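Local coordinates for glucuronoarabinoxylan endo-1,4-beta-xylanase (Clostridium papyrosolvens, PDB 4FMV), which belongs to glycoside hydrolase family 30 and probably hydrolyses internal beta-1,4 linkages of plant cell-wall polysaccharides, at residues Ile29-Tyr32 against Val33-Leu37; Arg47-Ile50 against Glu51-Ile54. All blocks are in the same frame, centred on the assembly; numbering follows the deposited sequence.

Contact 1. Residues Ile29-Tyr32 against Val33-Leu37; sequences ISDY and VMNSL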
loop_
_atom_site.group_PDB
_atom_site.type_symbol
_atom_site.label_atom_id
_atom_site.label_comp_id
_atom_site.label_asym_id
_atom_site.label_seq_id
_atom_site.Cartn_x
_atom_site.Cartn_y
_atom_site.Cartn_z
ATOM N N ILE A 29 -9.168 -15.617 -6.863
ATOM C CA ILE A 29 -7.765 -16.012 -6.883
ATOM C C ILE A 29 -7.597 -17.387 -6.191
ATOM O O ILE A 29 -8.309 -17.689 -5.215
ATOM C CB ILE A 29 -6.892 -14.941 -6.231
ATOM C CG1 ILE A 29 -7.031 -13.608 -7.007
ATOM C CG2 ILE A 29 -5.467 -15.386 -6.181
ATOM C CD1 ILE A 29 -6.097 -12.447 -6.531
ATOM N N SER A 30 -6.689 -18.221 -6.713
ATOM C CA SER A 30 -6.503 -19.576 -6.170
ATOM C C SER A 30 -5.882 -19.573 -4.771
ATOM O O SER A 30 -5.206 -18.617 -4.374
ATOM C CB SER A 30 -5.626 -20.404 -7.104
ATOM O OG SER A 30 -4.291 -19.908 -7.115
ATOM N N ASP A 31 -6.094 -20.644 -4.015
ATOM C CA ASP A 31 -5.366 -20.788 -2.766
ATOM C C ASP A 31 -3.871 -20.735 -3.041
ATOM O O ASP A 31 -3.122 -20.157 -2.269
ATOM C CB ASP A 31 -5.695 -22.109 -2.063
ATOM C CG ASP A 31 -6.822 -21.972 -1.053
ATOM O OD1 ASP A 31 -6.863 -20.966 -0.308
ATOM O OD2 ASP A 31 -7.671 -22.876 -1.017
ATOM N N TYR A 32 -3.431 -21.352 -4.137
ATOM C CA TYR A 32 -2.001 -21.410 -4.441
ATOM C C TYR A 32 -1.380 -20.000 -4.458
ATOM O O TYR A 32 -0.336 -19.724 -3.836
ATOM C CB TYR A 32 -1.800 -22.077 -5.811
ATOM C CG TYR A 32 -0.362 -22.369 -6.187
ATOM C CD1 TYR A 32 0.653 -22.358 -5.233
ATOM C CD2 TYR A 32 -0.021 -22.675 -7.505
ATOM C CE1 TYR A 32 1.965 -22.653 -5.578
ATOM C CE2 TYR A 32 1.283 -22.957 -7.857
ATOM C CZ TYR A 32 2.274 -22.947 -6.890
ATOM O OH TYR A 32 3.570 -23.234 -7.257
ATOM N N VAL A 33 -2.005 -19.108 -5.201
ATOM C CA VAL A 33 -1.448 -17.765 -5.353
ATOM C C VAL A 33 -1.515 -16.958 -4.050
ATOM O O VAL A 33 -0.547 -16.289 -3.677
ATOM C CB VAL A 33 -2.144 -17.031 -6.488
ATOM C CG1 VAL A 33 -1.757 -15.533 -6.483
ATOM C CG2 VAL A 33 -1.768 -17.699 -7.812
ATOM N N MET A 34 -2.650 -17.033 -3.353
ATOM C CA MET A 34 -2.806 -16.376 -2.046
ATOM C C MET A 34 -1.846 -16.943 -0.994
ATOM O O MET A 34 -1.307 -16.192 -0.165
ATOM C CB MET A 34 -4.261 -16.459 -1.560
ATOM C CG MET A 34 -5.233 -15.733 -2.492
ATOM S SD MET A 34 -4.798 -13.973 -2.773
ATOM C CE MET A 34 -5.385 -13.265 -1.226
ATOM N N ASN A 35 -1.609 -18.257 -1.041
ATOM C CA ASN A 35 -0.654 -18.895 -0.114
ATOM C C ASN A 35 0.770 -18.457 -0.387
ATOM O O ASN A 35 1.562 -18.267 0.541
ATOM C CB ASN A 35 -0.751 -20.435 -0.152
ATOM C CG ASN A 35 -2.054 -20.956 0.436
ATOM O OD1 ASN A 35 -2.768 -20.232 1.137
ATOM N ND2 ASN A 35 -2.373 -22.229 0.148
ATOM N N SER A 36 1.099 -18.275 -1.665
ATOM C CA SER A 36 2.432 -17.797 -2.027
ATOM C C SER A 36 2.629 -16.354 -1.567
ATOM O O SER A 36 3.655 -16.016 -0.973
ATOM C CB SER A 36 2.662 -17.900 -3.540
ATOM O OG SER A 36 2.707 -19.255 -3.977
ATOM N N LEU A 37 1.650 -15.503 -1.868
ATOM C CA LEU A 37 1.770 -14.074 -1.581
ATOM C C LEU A 37 1.504 -13.727 -0.119
ATOM O O LEU A 37 2.253 -12.950 0.497
ATOM C CB LEU A 37 0.814 -13.279 -2.479
ATOM C CG LEU A 37 1.168 -13.346 -3.971
ATOM C CD1 LEU A 37 0.321 -12.385 -4.738
ATOM C CD2 LEU A 37 2.661 -13.016 -4.179
HETATM O O HOH W 1 -4.959 -19.182 0.483
#
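With chi1 at 68°, Ser30 holds OG between its own backbone N and carbonyl carbon, and there the oxygen faces the amide of Val33. Ser30 is the N-cap of helix 31-40. Ser30 OG accepts from Val33 N at 3.1 Å, with an N-H...O angle of 163°. This cap satisfies an amide in the first turn, which has no earlier helical carbonyl to use. Val33 turns CG2 back beside its backbone N, and Val33 CG2 lies 3.4 Å from Ser30 OG. The helix is the first of the (beta/alpha)8 barrel, between strands 11-22 and 45-49.

The backbone bonds start at once. Met34 N donates to Ser30 O, Asn35 N to Asp31 O and Ser36 N to Tyr32 O. A wider pi-type turn follows at 35-37.

Ile29, just before the cap, closes the buried side. Its CG2 methyl lies anti to the backbone N and reaches both Val33 and Met34. Ile29 CG2 is 3.7 Å from both Val33 CB and Met34 CG. The Ile29 side chain crosses each of the two at about a right angle. Met34 is bent at chi2 and chi3, and its SD also touches this methyl. Beyond the segments, Met34 packs on Lys75 and Ala76 of helix 67-78, and Asn72 OD1 accepts from Ile29 N.

The outward side is polar. Asp31 and Asn35 stand one turn apart, and their nearest side-chain atoms, Asp31 CB and Asn35 ND2, are 4.0 Å apart. A water lies between their oxygens, placed to donate to either, though whether it serves both at once is uncertain. Asn35 OD1 also has a weak bond from Lys79. The water lies 2.7 Å from Asp31 OD1 and an unusually short 2.5 Å from Asn35 OD1.

Contact 2. Residues Arg47-Ile50 against Glu51-Ile54; sequences RLRI and EEGI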
loop_
_atom_site.group_PDB
_atom_site.type_symbol
_atom_site.label_atom_id
_atom_site.label_comp_id
_atom_site.label_asym_id
_atom_site.label_seq_id
_atom_site.Cartn_x
_atom_site.Cartn_y
_atom_site.Cartn_z
ATOM N N ARG A 47 -6.213 -5.342 -1.164
ATOM C CA ARG A 47 -7.145 -4.346 -1.680
ATOM C C ARG A 47 -8.131 -5.002 -2.647
ATOM O O ARG A 47 -7.727 -5.531 -3.689
ATOM C CB ARG A 47 -6.369 -3.233 -2.426
ATOM C CG ARG A 47 -7.236 -2.113 -3.002
ATOM C CD ARG A 47 -6.383 -1.138 -3.817
ATOM N NE ARG A 47 -7.147 0.038 -4.282
ATOM C CZ ARG A 47 -7.013 0.588 -5.484
ATOM N NH1 ARG A 47 -6.157 0.062 -6.338
ATOM N NH2 ARG A 47 -7.712 1.691 -5.818
ATOM N N LEU A 48 -9.422 -4.900 -2.321
ATOM C CA LEU A 48 -10.529 -5.358 -3.163
ATOM C C LEU A 48 -11.044 -4.219 -4.046
ATOM O O LEU A 48 -10.921 -3.039 -3.699
ATOM C CB LEU A 48 -11.701 -5.840 -2.305
ATOM C CG LEU A 48 -11.421 -6.733 -1.101
ATOM C CD1 LEU A 48 -12.711 -6.933 -0.316
ATOM C CD2 LEU A 48 -10.836 -8.065 -1.565
ATOM N N ARG A 49 -11.522 -4.563 -5.236
ATOM C CA ARG A 49 -12.288 -3.604 -6.020
ATOM C C ARG A 49 -13.773 -3.897 -5.813
ATOM O O ARG A 49 -14.201 -5.049 -5.932
ATOM C CB ARG A 49 -11.945 -3.707 -7.500
ATOM C CG ARG A 49 -12.931 -2.947 -8.398
ATOM C CD ARG A 49 -12.577 -3.060 -9.868
ATOM N NE ARG A 49 -13.767 -2.849 -10.691
ATOM C CZ ARG A 49 -14.684 -3.794 -10.909
ATOM N NH1 ARG A 49 -14.543 -5.009 -10.372
ATOM N NH2 ARG A 49 -15.749 -3.533 -11.664
ATOM N N ILE A 50 -14.550 -2.855 -5.518
ATOM C CA ILE A 50 -15.994 -2.988 -5.321
ATOM C C ILE A 50 -16.695 -3.056 -6.680
ATOM O O ILE A 50 -16.699 -2.074 -7.449
ATOM C CB ILE A 50 -16.541 -1.765 -4.548
ATOM C CG1 ILE A 50 -15.833 -1.610 -3.195
ATOM C CG2 ILE A 50 -18.056 -1.854 -4.336
ATOM C CD1 ILE A 50 -16.277 -0.366 -2.392
ATOM N N GLU A 51 -17.386 -4.162 -6.945
ATOM C CA GLU A 51 -17.858 -4.407 -8.309
ATOM C C GLU A 51 -19.239 -3.781 -8.548
ATOM O O GLU A 51 -20.246 -4.277 -8.057
ATOM C CB GLU A 51 -17.918 -5.932 -8.531
ATOM C CG GLU A 51 -18.595 -6.361 -9.814
ATOM C CD GLU A 51 -17.841 -5.899 -11.050
ATOM O OE1 GLU A 51 -16.786 -6.491 -11.372
ATOM O OE2 GLU A 51 -18.287 -4.930 -11.683
ATOM N N GLU A 52 -19.278 -2.734 -9.379
ATOM C CA GLU A 52 -20.510 -1.960 -9.626
ATOM C C GLU A 52 -21.411 -2.679 -10.619
ATOM O O GLU A 52 -22.556 -2.282 -10.822
ATOM C CB GLU A 52 -20.223 -0.515 -10.088
ATOM C CG GLU A 52 -19.671 -0.383 -11.541
ATOM C CD GLU A 52 -18.149 -0.411 -11.612
ATOM O OE1 GLU A 52 -17.512 -0.978 -10.700
ATOM O OE2 GLU A 52 -17.579 0.116 -12.588
ATOM N N GLY A 53 -20.896 -3.767 -11.194
ATOM C CA GLY A 53 -21.660 -4.612 -12.097
ATOM C C GLY A 53 -22.883 -5.195 -11.414
ATOM O O GLY A 53 -23.796 -5.694 -12.074
ATOM N N ILE A 54 -22.890 -5.146 -10.083
ATOM C CA ILE A 54 -24.055 -5.526 -9.288
ATOM C C ILE A 54 -25.259 -4.638 -9.632
ATOM O O ILE A 54 -26.407 -5.062 -9.517
ATOM C CB ILE A 54 -23.752 -5.456 -7.763
ATOM C CG1 ILE A 54 -24.885 -6.092 -6.955
ATOM C CG2 ILE A 54 -23.512 -4.014 -7.307
ATOM C CD1 ILE A 54 -24.480 -6.488 -5.550
HETATM O O HOH W 2 -16.577 -6.574 -5.214
HETATM O O HOH W 3 -14.869 -0.747 -12.541
HETATM O O HOH W 4 -15.474 -0.430 -9.073
#
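Arg49, on strand 45-49, extends out from the backbone and grips Glu51 and Glu52 of the following loop. From CB the chain runs extended through CG and CD to NE, with CG anti to the backbone N (chi1 167°). This length carries the guanidinium out from the backbone, to the level of the two glutamates' carboxylates. Arg49 NE donates to a water at 3.0 Å. That water lies in the guanidinium plane and donates in turn to Glu52 OE2. At CZ the group turns one face to Glu51 CA.

NH1 and NH2 take Glu51 end-on, one nitrogen to each oxygen. Arg49 NH1 meets Glu51 OE1 at 2.9 Å, nearly in the guanidinium plane. Arg49 NH2 meets Glu51 OE2 at 2.9 Å, tilted somewhat from that plane. The two flat groups are turned 68° apart, so both nitrogens approach from above the carboxylate plane.

Strand 45-49 belongs to the (beta/alpha)8 barrel, and the loop leads from it towards helix 67-78. Within the barrel, Arg47 of this strand forms salt bridges to Glu177 and Glu232. Trp25 and Trp88 pack on Arg49.

NH2 has a second acidic partner in Glu52: Glu52 OE1 lies 3.3 Å from Arg49 NH2. The three residues form a salt-bridge network, which would be expected to favour charged carboxylates. Glu52 OE2 also accepts from Asn89 ND2. A further water donates to both Ile50 O and Glu52 OE1. Glu51 OE2 accepts once more, through its anti lone pair, from Gly53 N at 2.9 Å.

Overall arrangement
Contact 1 and contact 2 follow each other along the chain, helix 31-40 leading into strand 45-49. Their centres lie about 20 Å apart and their nearest atoms about 8 Å apart, so they do not touch. Both are partly buried. Contact 1 begins a helix on the outside of the barrel; it pairs an apolar inner side with a polar outer one, and its bonds are mostly backbone. Contact 2 runs from a barrel strand into the loop that follows, and charged side chains and waters hold it. Helix 67-78 comes near both: Lys75 and Ala76 touch contact 1, while Glu69 accepts from Arg49 N in contact 2.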